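PDB 3LIC: sensor protein from Shewanella oneidensis, which probably senses an unidentified extracellular signal through a PDC-fold domain and relays it across the membrane to its own histidine kinase part in a two-component system. Local coordinates for residues P70-K80 / F160-R171; K238-V246 / V257-F266. All coordinates share one frame; numbering follows the deposited sequence. Where two conformers were deposited one is given.

Interaction 1: P70-K80 / F160-R171; sequences PDFFGSAIAFK and FGVTTVDLALDR. With EDO (1,2-ethanediol), chain B.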
loop_
_atom_site.group_PDB
_atom_site.type_symbol
_atom_site.label_atom_id
_atom_site.label_comp_id
_atom_site.label_asym_id
_atom_site.label_seq_id
_atom_site.Cartn_x
_atom_site.Cartn_y
_atom_site.Cartn_z
ATOM N N PRO A 70 3.971 4.906 -14.170
ATOM C CA PRO A 70 2.653 5.554 -13.928
ATOM C C PRO A 70 1.969 5.087 -12.640
ATOM O O PRO A 70 1.213 5.868 -12.048
ATOM C CB PRO A 70 1.798 5.100 -15.126
ATOM C CG PRO A 70 2.875 4.931 -16.305
ATOM C CD PRO A 70 4.103 4.334 -15.538
ATOM N N ASP A 71 2.176 3.826 -12.215
ATOM C CA ASP A 71 1.508 3.326 -10.989
ATOM C C ASP A 71 2.039 3.882 -9.696
ATOM O O ASP A 71 1.310 3.767 -8.695
ATOM C CB ASP A 71 1.574 1.814 -10.873
ATOM C CG ASP A 71 0.659 1.137 -11.868
ATOM O OD1 ASP A 71 -0.514 1.594 -12.011
ATOM O OD2 ASP A 71 1.109 0.161 -12.500
ATOM N N PHE A 72 3.276 4.442 -9.684
ATOM C CA PHE A 72 3.870 4.965 -8.422
ATOM C C PHE A 72 3.368 6.373 -8.136
ATOM O O PHE A 72 3.250 7.178 -9.011
ATOM C CB PHE A 72 5.410 4.941 -8.402
ATOM C CG PHE A 72 6.042 3.569 -8.736
ATOM C CD1 PHE A 72 5.346 2.390 -8.553
ATOM C CD2 PHE A 72 7.360 3.489 -9.131
ATOM C CE1 PHE A 72 5.923 1.159 -8.796
ATOM C CE2 PHE A 72 7.972 2.252 -9.400
ATOM C CZ PHE A 72 7.205 1.069 -9.256
ATOM N N PHE A 73 3.030 6.662 -6.892
ATOM C CA PHE A 73 2.610 7.989 -6.541
ATOM C C PHE A 73 3.829 8.889 -6.279
ATOM O O PHE A 73 3.879 10.060 -6.693
ATOM C CB PHE A 73 1.763 7.935 -5.266
ATOM C CG PHE A 73 1.354 9.284 -4.807
ATOM C CD1 PHE A 73 0.332 9.983 -5.504
ATOM C CD2 PHE A 73 2.012 9.912 -3.724
ATOM C CE1 PHE A 73 -0.024 11.264 -5.124
ATOM C CE2 PHE A 73 1.670 11.217 -3.348
ATOM C CZ PHE A 73 0.644 11.893 -4.076
ATOM N N GLY A 74 4.828 8.348 -5.602
ATOM C CA GLY A 74 5.925 9.169 -5.137
ATOM C C GLY A 74 7.148 8.319 -4.772
ATOM O O GLY A 74 7.047 7.115 -4.574
ATOM N N SER A 75 8.309 8.943 -4.688
ATOM C CA SER A 75 9.492 8.203 -4.262
ATOM C C SER A 75 10.446 9.082 -3.471
ATOM O O SER A 75 10.602 10.255 -3.782
ATOM C CB SER A 75 10.150 7.569 -5.504
ATOM O OG SER A 75 11.456 7.132 -5.164
ATOM N N ALA A 76 11.048 8.570 -2.420
ATOM C CA ALA A 76 11.968 9.406 -1.644
ATOM C C ALA A 76 13.372 8.781 -1.540
ATOM O O ALA A 76 13.517 7.536 -1.583
ATOM C CB ALA A 76 11.409 9.647 -0.211
ATOM N N ILE A 77 14.377 9.635 -1.328
ATOM C CA ILE A 77 15.699 9.185 -0.935
ATOM C C ILE A 77 16.068 9.908 0.344
ATOM O O ILE A 77 16.366 11.093 0.313
ATOM C CB ILE A 77 16.757 9.513 -1.979
ATOM C CG1 ILE A 77 16.427 8.782 -3.285
ATOM C CG2 ILE A 77 18.229 9.180 -1.377
ATOM C CD1 ILE A 77 17.404 9.103 -4.392
ATOM N N ALA A 78 16.067 9.180 1.471
ATOM C CA ALA A 78 16.086 9.784 2.786
ATOM C C ALA A 78 17.344 9.310 3.545
ATOM O O ALA A 78 17.614 8.115 3.590
ATOM C CB ALA A 78 14.822 9.430 3.500
ATOM N N PHE A 79 18.156 10.233 4.070
ATOM C CA PHE A 79 19.478 9.849 4.668
ATOM C C PHE A 79 19.425 9.882 6.201
ATOM O O PHE A 79 18.645 10.651 6.760
ATOM C CB PHE A 79 20.649 10.756 4.165
ATOM C CG PHE A 79 20.898 10.654 2.674
ATOM C CD1 PHE A 79 21.806 9.734 2.160
ATOM C CD2 PHE A 79 20.195 11.424 1.804
ATOM C CE1 PHE A 79 21.994 9.633 0.805
ATOM C CE2 PHE A 79 20.382 11.329 0.435
ATOM C CZ PHE A 79 21.283 10.443 -0.060
ATOM N N LYS A 80 20.219 9.042 6.862
ATOM C CA LYS A 80 20.405 9.165 8.315
ATOM C C LYS A 80 20.782 10.605 8.719
ATOM O O LYS A 80 21.462 11.294 7.972
ATOM C CB LYS A 80 21.527 8.260 8.772
ATOM C CG LYS A 80 21.134 7.036 9.504
ATOM C CD LYS A 80 22.420 6.368 10.034
ATOM C CE LYS A 80 22.119 5.289 11.070
ATOM N NZ LYS A 80 21.682 4.038 10.408
ATOM N N PHE A 160 23.246 3.955 5.313
ATOM C CA PHE A 160 23.105 5.395 5.512
ATOM C C PHE A 160 21.776 6.046 5.084
ATOM O O PHE A 160 21.618 7.245 5.203
ATOM C CB PHE A 160 24.388 6.190 5.102
ATOM C CG PHE A 160 24.879 5.952 3.692
ATOM C CD1 PHE A 160 24.912 7.008 2.767
ATOM C CD2 PHE A 160 25.348 4.704 3.293
ATOM C CE1 PHE A 160 25.351 6.823 1.450
ATOM C CE2 PHE A 160 25.808 4.499 1.964
ATOM C CZ PHE A 160 25.814 5.569 1.038
ATOM N N GLY A 161 20.803 5.243 4.633
ATOM C CA GLY A 161 19.447 5.710 4.378
ATOM C C GLY A 161 18.456 4.707 3.822
ATOM O O GLY A 161 18.729 3.523 3.751
ATOM N N VAL A 162 17.302 5.184 3.368
ATOM C CA VAL A 162 16.372 4.339 2.579
ATOM C C VAL A 162 15.901 5.060 1.297
ATOM O O VAL A 162 15.872 6.303 1.237
ATOM C CB VAL A 162 15.161 4.051 3.438
ATOM C CG1 VAL A 162 15.574 3.409 4.819
ATOM C CG2 VAL A 162 14.373 5.363 3.726
ATOM N N THR A 163 15.532 4.317 0.262
ATOM C CA THR A 163 14.762 4.859 -0.840
ATOM C C THR A 163 13.363 4.218 -0.735
ATOM O O THR A 163 13.210 3.167 -0.102
ATOM C CB THR A 163 15.385 4.576 -2.183
ATOM O OG1 THR A 163 15.267 3.180 -2.486
ATOM C CG2 THR A 163 16.881 4.924 -2.168
ATOM N N THR A 164 12.350 4.846 -1.317
ATOM C CA THR A 164 10.980 4.445 -1.031
ATOM C C THR A 164 10.213 4.469 -2.295
ATOM O O THR A 164 10.636 5.102 -3.260
ATOM C CB THR A 164 10.233 5.399 -0.041
ATOM O OG1 THR A 164 10.080 6.690 -0.632
ATOM C CG2 THR A 164 10.929 5.493 1.362
ATOM N N VAL A 165 9.076 3.802 -2.313
ATOM C CA VAL A 165 8.085 4.041 -3.375
ATOM C C VAL A 165 6.764 4.165 -2.585
ATOM O O VAL A 165 6.520 3.391 -1.623
ATOM C CB VAL A 165 8.049 2.895 -4.471
ATOM C CG1 VAL A 165 7.041 3.154 -5.528
ATOM C CG2 VAL A 165 9.340 2.894 -5.265
ATOM N N ASP A 166 5.956 5.183 -2.917
ATOM C CA ASP A 166 4.611 5.376 -2.352
ATOM C C ASP A 166 3.564 4.935 -3.366
ATOM O O ASP A 166 3.662 5.244 -4.576
ATOM C CB ASP A 166 4.345 6.872 -2.013
ATOM C CG ASP A 166 5.318 7.427 -0.985
ATOM O OD1 ASP A 166 5.463 8.673 -0.922
ATOM O OD2 ASP A 166 5.921 6.611 -0.226
ATOM N N LEU A 167 2.537 4.255 -2.857
ATOM C CA LEU A 167 1.389 3.910 -3.664
ATOM C C LEU A 167 0.167 4.616 -3.066
ATOM O O LEU A 167 -0.162 4.394 -1.908
ATOM C CB LEU A 167 1.161 2.394 -3.647
ATOM C CG LEU A 167 2.268 1.496 -4.217
ATOM C CD1 LEU A 167 1.691 0.052 -4.128
ATOM C CD2 LEU A 167 2.603 1.843 -5.689
ATOM N N ALA A 168 -0.508 5.458 -3.854
ATOM C CA ALA A 168 -1.647 6.230 -3.335
ATOM C C ALA A 168 -2.841 5.285 -3.147
ATOM O O ALA A 168 -3.203 4.552 -4.096
ATOM C CB ALA A 168 -2.007 7.350 -4.325
ATOM N N LEU A 169 -3.473 5.267 -1.974
ATOM C CA LEU A 169 -4.570 4.313 -1.824
ATOM C C LEU A 169 -5.725 4.601 -2.718
ATOM O O LEU A 169 -6.404 3.653 -3.136
ATOM C CB LEU A 169 -5.127 4.255 -0.395
ATOM C CG LEU A 169 -4.156 3.999 0.743
ATOM C CD1 LEU A 169 -5.008 3.728 1.980
ATOM C CD2 LEU A 169 -3.219 2.885 0.541
ATOM N N ASP A 170 -6.029 5.876 -2.964
ATOM C CA ASP A 170 -7.174 6.187 -3.864
ATOM C C ASP A 170 -7.085 5.485 -5.213
ATOM O O ASP A 170 -8.098 5.265 -5.884
ATOM C CB ASP A 170 -7.358 7.711 -4.089
ATOM C CG ASP A 170 -7.955 8.413 -2.839
ATOM O OD1 ASP A 170 -8.466 7.712 -1.899
ATOM O OD2 ASP A 170 -7.911 9.668 -2.780
ATOM N N ARG A 171 -5.887 5.110 -5.619
ATOM C CA ARG A 171 -5.761 4.453 -6.929
ATOM C C ARG A 171 -5.955 2.944 -6.959
ATOM O O ARG A 171 -6.083 2.363 -8.039
ATOM C CB ARG A 171 -4.422 4.797 -7.554
ATOM C CG ARG A 171 -4.341 6.247 -7.897
ATOM C CD ARG A 171 -3.063 6.569 -8.646
ATOM N NE ARG A 171 -3.119 5.849 -9.917
ATOM C CZ ARG A 171 -2.092 5.784 -10.773
ATOM N NH1 ARG A 171 -0.941 6.399 -10.476
ATOM N NH2 ARG A 171 -2.220 5.117 -11.909
HETATM C C1 EDO B . 7.968 8.532 1.984
HETATM O O1 EDO B . 8.129 7.819 0.738
HETATM C C2 EDO B . 7.077 9.763 1.841
HETATM O O2 EDO B . 5.706 9.347 1.627
HETATM O O HOH W 1 0.084 5.029 -6.608
HETATM O O HOH W 2 -0.866 3.360 -13.857
#
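With chi1 at 180°, Val165 sends CG1 to the side opposite its backbone N, placing this methyl over one face of the Phe72 ring, 3.6 Å from the ring centroid in a CH-pi contact. In Thr164 chi1 of 65° sets OG1 between the backbone N and the carbonyl carbon, where it accepts a bent hydrogen bond from Ala76 N (2.8 Å). Thr164 O is taken instead by the hydroxyl of Ser75, OG to O 2.9 Å, so side-chain oxygens replace part of the usual backbone bonding mid-strand; the return bond from Thr164 N to Ala76 O is weak. Regular antiparallel pairing resumes at Ala78 and Val162, and Phe160 O accepts from Lys80 N. At the other end Phe73 N and, more weakly, Gly74 N both turn to Asp166 O, a classic beta bulge. Beyond it, Arg171 NH1 reaches Pro70 O (2.7 Å) with the oxygen in the guanidinium plane, a nearly straight bond at 165°. Asp71 OD1 lies 3.9 Å from Arg171 NH2 and well out of that plane, a long, purely electrostatic pairing; a water that donates to OD1 and only weakly accepts from NH2 also links the two, and Gln175 also binds OD1.

A 1,2-ethanediol, probably from the crystallisation liquor, is held on the face carrying Ala76, Thr164 and Asp166: Thr164 OG1 donates to its O1 (2.6 Å), and its O2 donates to Asp166 OD1 (2.6 Å). Tyr136 also binds the diol, and the Tyr93 hydroxyl is hydrogen-bonded to Asp166 OD1. Phe72, Ile77, Thr163 and Val165 face helices 2-46 and 55-68. Neighbouring central strands backed by helices on one side, with a small polar molecule caught on the other, are consistent with the ligand pocket of a PDC sensor domain.

Interaction 2: K238-V246 / V257-F266; sequences KGTVYLASV and VVMVPKHELF
Backbone hydrogen bonds join Leu243 to Val260 and Ser245 to Val258 in both directions, the Ser245 N to Val258 O bond being 2.8 Å long. A further one runs from Lys262 N to Val241 O (2.8 Å, 177° at the hydrogen), so the pairing continues past Pro261, which has no N-H to give, into the first residue of helix 262-268. Between these bonds, CA-H...O contacts such as Ala244 CA to Val258 O (3.1 Å) fill the non-hydrogen-bonded positions.

Aromatic contacts gather on Tyr242. Its ring runs side by side with the pyrrolidine of Pro261, CE1 lying 3.6 Å from Pro261 CG, and the proline CA adds an off-centre CH-pi contact. The selenium of Met259, a selenomethionine, stands above the ring face at a distance, 5.4 Å from the centroid. Met259 chi1 of 67° puts CG between the backbone N and the carbonyl carbon, and thus close to Tyr242 CD1. Phe234 of the adjoining strand stacks on the same tyrosine.

The two strands form a beta hairpin inside the five-stranded antiparallel sheet in the half of the chain that is probably nearer the membrane, flanked by strands 230-235 and 183-186.

Apolar packing divides between the sheet faces. Leu243 meets the helix that follows the hairpin: its CB touches Leu265 CD1 at 3.8 Å, while CD1 crosses the aliphatic stem of Lys262, 3.7 Å from CD. Tyr11 of the long helix 2-46 also lies against Leu243. On the other face Ala244 CB rests on Met259 CB (3.9 Å), the CG2 methyls of Val246 and Val257 meet, and both valines touch Phe220 of helix 218-226. Among polar side chains, Ser245 OG bonds to Gln231 and to Ser18.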
loop_
_atom_site.group_PDB
_atom_site.type_symbol
_atom_site.label_atom_id
_atom_site.label_comp_id
_atom_site.label_asym_id
_atom_site.label_seq_id
_atom_site.Cartn_x
_atom_site.Cartn_y
_atom_site.Cartn_z
ATOM N N LYS A 238 -25.387 -0.818 8.832
ATOM C CA LYS A 238 -26.766 -0.461 8.504
ATOM C C LYS A 238 -27.608 -1.698 8.306
ATOM O O LYS A 238 -28.811 -1.614 8.000
ATOM C CB LYS A 238 -26.833 0.420 7.259
ATOM C CG LYS A 238 -26.270 1.855 7.461
ATOM C CD LYS A 238 -24.761 2.021 7.028
ATOM C CE LYS A 238 -24.480 3.435 6.416
ATOM N NZ LYS A 238 -25.036 4.594 7.211
ATOM N N GLY A 239 -26.963 -2.859 8.463
ATOM C CA GLY A 239 -27.654 -4.132 8.325
ATOM C C GLY A 239 -27.847 -4.555 6.878
ATOM O O GLY A 239 -28.742 -5.345 6.564
ATOM N N THR A 240 -27.012 -4.040 5.978
ATOM C CA THR A 240 -27.018 -4.566 4.613
ATOM C C THR A 240 -26.192 -5.872 4.540
ATOM O O THR A 240 -25.051 -5.922 5.025
ATOM C CB THR A 240 -26.456 -3.532 3.617
ATOM O OG1 THR A 240 -27.106 -2.279 3.838
ATOM C CG2 THR A 240 -26.635 -3.999 2.136
ATOM N N VAL A 241 -26.775 -6.919 3.953
ATOM C CA VAL A 241 -26.062 -8.194 3.729
ATOM C C VAL A 241 -25.231 -8.166 2.437
ATOM O O VAL A 241 -25.754 -7.794 1.371
ATOM C CB VAL A 241 -27.074 -9.380 3.616
ATOM C CG1 VAL A 241 -26.349 -10.737 3.682
ATOM C CG2 VAL A 241 -28.068 -9.287 4.744
ATOM N N TYR A 242 -23.963 -8.558 2.534
ATOM C CA TYR A 242 -23.075 -8.671 1.380
ATOM C C TYR A 242 -22.740 -10.130 1.154
ATOM O O TYR A 242 -22.632 -10.882 2.107
ATOM C CB TYR A 242 -21.762 -7.929 1.644
ATOM C CG TYR A 242 -21.910 -6.442 1.690
ATOM C CD1 TYR A 242 -21.538 -5.650 0.603
ATOM C CD2 TYR A 242 -22.408 -5.828 2.808
ATOM C CE1 TYR A 242 -21.685 -4.267 0.637
ATOM C CE2 TYR A 242 -22.560 -4.492 2.858
ATOM C CZ TYR A 242 -22.197 -3.706 1.781
ATOM O OH TYR A 242 -22.347 -2.349 1.882
ATOM N N LEU A 243 -22.510 -10.509 -0.095
ATOM C CA LEU A 243 -21.764 -11.704 -0.385
ATOM C C LEU A 243 -20.320 -11.263 -0.668
ATOM O O LEU A 243 -20.100 -10.231 -1.325
ATOM C CB LEU A 243 -22.399 -12.435 -1.598
ATOM C CG LEU A 243 -23.486 -13.505 -1.309
ATOM C CD1 LEU A 243 -24.506 -13.090 -0.293
ATOM C CD2 LEU A 243 -24.137 -13.938 -2.615
ATOM N N ALA A 244 -19.337 -12.005 -0.156
ATOM C CA ALA A 244 -17.919 -11.559 -0.200
ATOM C C ALA A 244 -17.029 -12.715 -0.570
ATOM O O ALA A 244 -17.341 -13.894 -0.288
ATOM C CB ALA A 244 -17.490 -11.015 1.120
ATOM N N SER A 245 -15.930 -12.389 -1.214
ATOM C CA SER A 245 -14.958 -13.371 -1.567
ATOM C C SER A 245 -13.605 -12.811 -1.217
ATOM O O SER A 245 -13.286 -11.683 -1.589
ATOM C CB SER A 245 -15.043 -13.671 -3.054
ATOM O OG SER A 245 -14.093 -14.617 -3.417
ATOM N N VAL A 246 -12.802 -13.620 -0.527
ATOM C CA VAL A 246 -11.509 -13.242 -0.006
ATOM C C VAL A 246 -10.506 -14.009 -0.822
ATOM O O VAL A 246 -10.649 -15.206 -0.979
ATOM C CB VAL A 246 -11.366 -13.742 1.455
ATOM C CG1 VAL A 246 -9.928 -13.498 2.032
ATOM C CG2 VAL A 246 -12.450 -13.152 2.339
ATOM N N VAL A 257 -10.513 -8.456 -0.571
ATOM C CA VAL A 257 -11.896 -8.864 -0.372
ATOM C C VAL A 257 -12.798 -8.148 -1.378
ATOM O O VAL A 257 -12.795 -6.928 -1.435
ATOM C CB VAL A 257 -12.381 -8.468 1.035
ATOM C CG1 VAL A 257 -13.837 -8.968 1.274
ATOM C CG2 VAL A 257 -11.405 -8.977 2.104
ATOM N N VAL A 258 -13.544 -8.904 -2.172
ATOM C CA VAL A 258 -14.585 -8.325 -3.049
ATOM C C VAL A 258 -15.962 -8.652 -2.445
ATOM O O VAL A 258 -16.260 -9.793 -2.119
ATOM C CB VAL A 258 -14.524 -8.922 -4.477
ATOM C CG1 VAL A 258 -15.622 -8.293 -5.378
ATOM C CG2 VAL A 258 -13.100 -8.734 -5.092
HETATM N N MSE A 259 -16.791 -7.647 -2.273
HETATM C CA MSE A 259 -18.077 -7.806 -1.601
HETATM C C MSE A 259 -19.052 -6.917 -2.339
HETATM O O MSE A 259 -18.697 -5.784 -2.692
HETATM C CB MSE A 259 -17.970 -7.379 -0.152
HETATM C CG MSE A 259 -17.739 -5.930 0.001
HETATM SE SE MSE A 259 -16.700 -5.494 1.628
HETATM C CE MSE A 259 -14.964 -5.342 0.779
ATOM N N VAL A 260 -20.264 -7.427 -2.595
ATOM C CA VAL A 260 -21.325 -6.636 -3.233
ATOM C C VAL A 260 -22.629 -6.871 -2.454
ATOM O O VAL A 260 -22.880 -7.975 -1.972
ATOM C CB VAL A 260 -21.493 -7.050 -4.711
ATOM C CG1 VAL A 260 -22.517 -6.143 -5.474
ATOM C CG2 VAL A 260 -20.133 -7.096 -5.420
ATOM N N PRO A 261 -23.437 -5.824 -2.265
ATOM C CA PRO A 261 -24.677 -6.119 -1.498
ATOM C C PRO A 261 -25.462 -7.228 -2.175
ATOM O O PRO A 261 -25.514 -7.298 -3.398
ATOM C CB PRO A 261 -25.457 -4.820 -1.537
ATOM C CG PRO A 261 -24.294 -3.697 -1.739
ATOM C CD PRO A 261 -23.258 -4.384 -2.597
ATOM N N LYS A 262 -26.020 -8.130 -1.372
ATOM C CA LYS A 262 -26.780 -9.241 -1.911
ATOM C C LYS A 262 -27.987 -8.827 -2.790
ATOM O O LYS A 262 -28.233 -9.460 -3.823
ATOM C CB LYS A 262 -27.262 -10.152 -0.762
ATOM C CG LYS A 262 -27.900 -11.400 -1.297
ATOM C CD LYS A 262 -28.156 -12.406 -0.179
ATOM C CE LYS A 262 -29.492 -12.090 0.528
ATOM N NZ LYS A 262 -29.761 -12.926 1.755
ATOM N N HIS A 263 -28.769 -7.818 -2.383
ATOM C CA HIS A 263 -29.953 -7.366 -3.161
ATOM C C HIS A 263 -29.563 -7.090 -4.599
ATOM O O HIS A 263 -30.222 -7.502 -5.565
ATOM C CB HIS A 263 -30.634 -6.105 -2.526
ATOM C CG HIS A 263 -29.735 -4.904 -2.313
ATOM N ND1 HIS A 263 -29.373 -4.040 -3.334
ATOM C CD2 HIS A 263 -29.222 -4.364 -1.174
ATOM C CE1 HIS A 263 -28.640 -3.057 -2.849
ATOM N NE2 HIS A 263 -28.531 -3.227 -1.542
ATOM N N GLU A 264 -28.459 -6.359 -4.707
ATOM C CA GLU A 264 -27.892 -5.921 -5.974
ATOM C C GLU A 264 -27.337 -7.112 -6.748
ATOM O O GLU A 264 -27.547 -7.215 -7.950
ATOM C CB GLU A 264 -26.776 -4.881 -5.722
ATOM C CG GLU A 264 -25.830 -4.748 -6.881
ATOM C CD GLU A 264 -24.688 -3.715 -6.669
ATOM O OE1 GLU A 264 -24.670 -2.963 -5.651
ATOM O OE2 GLU A 264 -23.834 -3.657 -7.578
ATOM N N LEU A 265 -26.630 -8.022 -6.087
ATOM C CA LEU A 265 -26.139 -9.169 -6.858
ATOM C C LEU A 265 -27.324 -9.976 -7.438
ATOM O O LEU A 265 -27.302 -10.334 -8.647
ATOM C CB LEU A 265 -25.195 -10.073 -6.055
ATOM C CG LEU A 265 -23.814 -9.505 -5.760
ATOM C CD1 LEU A 265 -23.072 -10.431 -4.781
ATOM C CD2 LEU A 265 -23.045 -9.353 -7.094
ATOM N N PHE A 266 -28.333 -10.267 -6.583
ATOM C CA PHE A 266 -29.566 -10.954 -7.070
ATOM C C PHE A 266 -30.312 -10.149 -8.153
ATOM O O PHE A 266 -30.621 -10.678 -9.205
ATOM C CB PHE A 266 -30.496 -11.382 -5.920
ATOM C CG PHE A 266 -29.987 -12.586 -5.161
ATOM C CD1 PHE A 266 -28.849 -12.500 -4.366
ATOM C CD2 PHE A 266 -30.621 -13.829 -5.274
ATOM C CE1 PHE A 266 -28.353 -13.628 -3.657
ATOM C CE2 PHE A 266 -30.119 -14.977 -4.552
ATOM C CZ PHE A 266 -28.990 -14.873 -3.764
#

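In the fold
The long N-terminal helix 2-46 runs beside both sheets, and each contact packs side chains against it. After helix 55-68 the chain enters interaction 1, whose first strand waits through 79 residues, including four further strands, until 161-168 returns beside it and closes the six-stranded sheet at its middle. Helix 172-176 follows, then the second sheet, where interaction 2 closes a hairpin with ten residues between its segments, four of them still in the strands, and hands the chain to the C-terminal helix 262-268. The contacts lie in series, neither nested nor crossed, on opposite sides of the chain's centre, their own centres about 34 Å apart, one in each sheet.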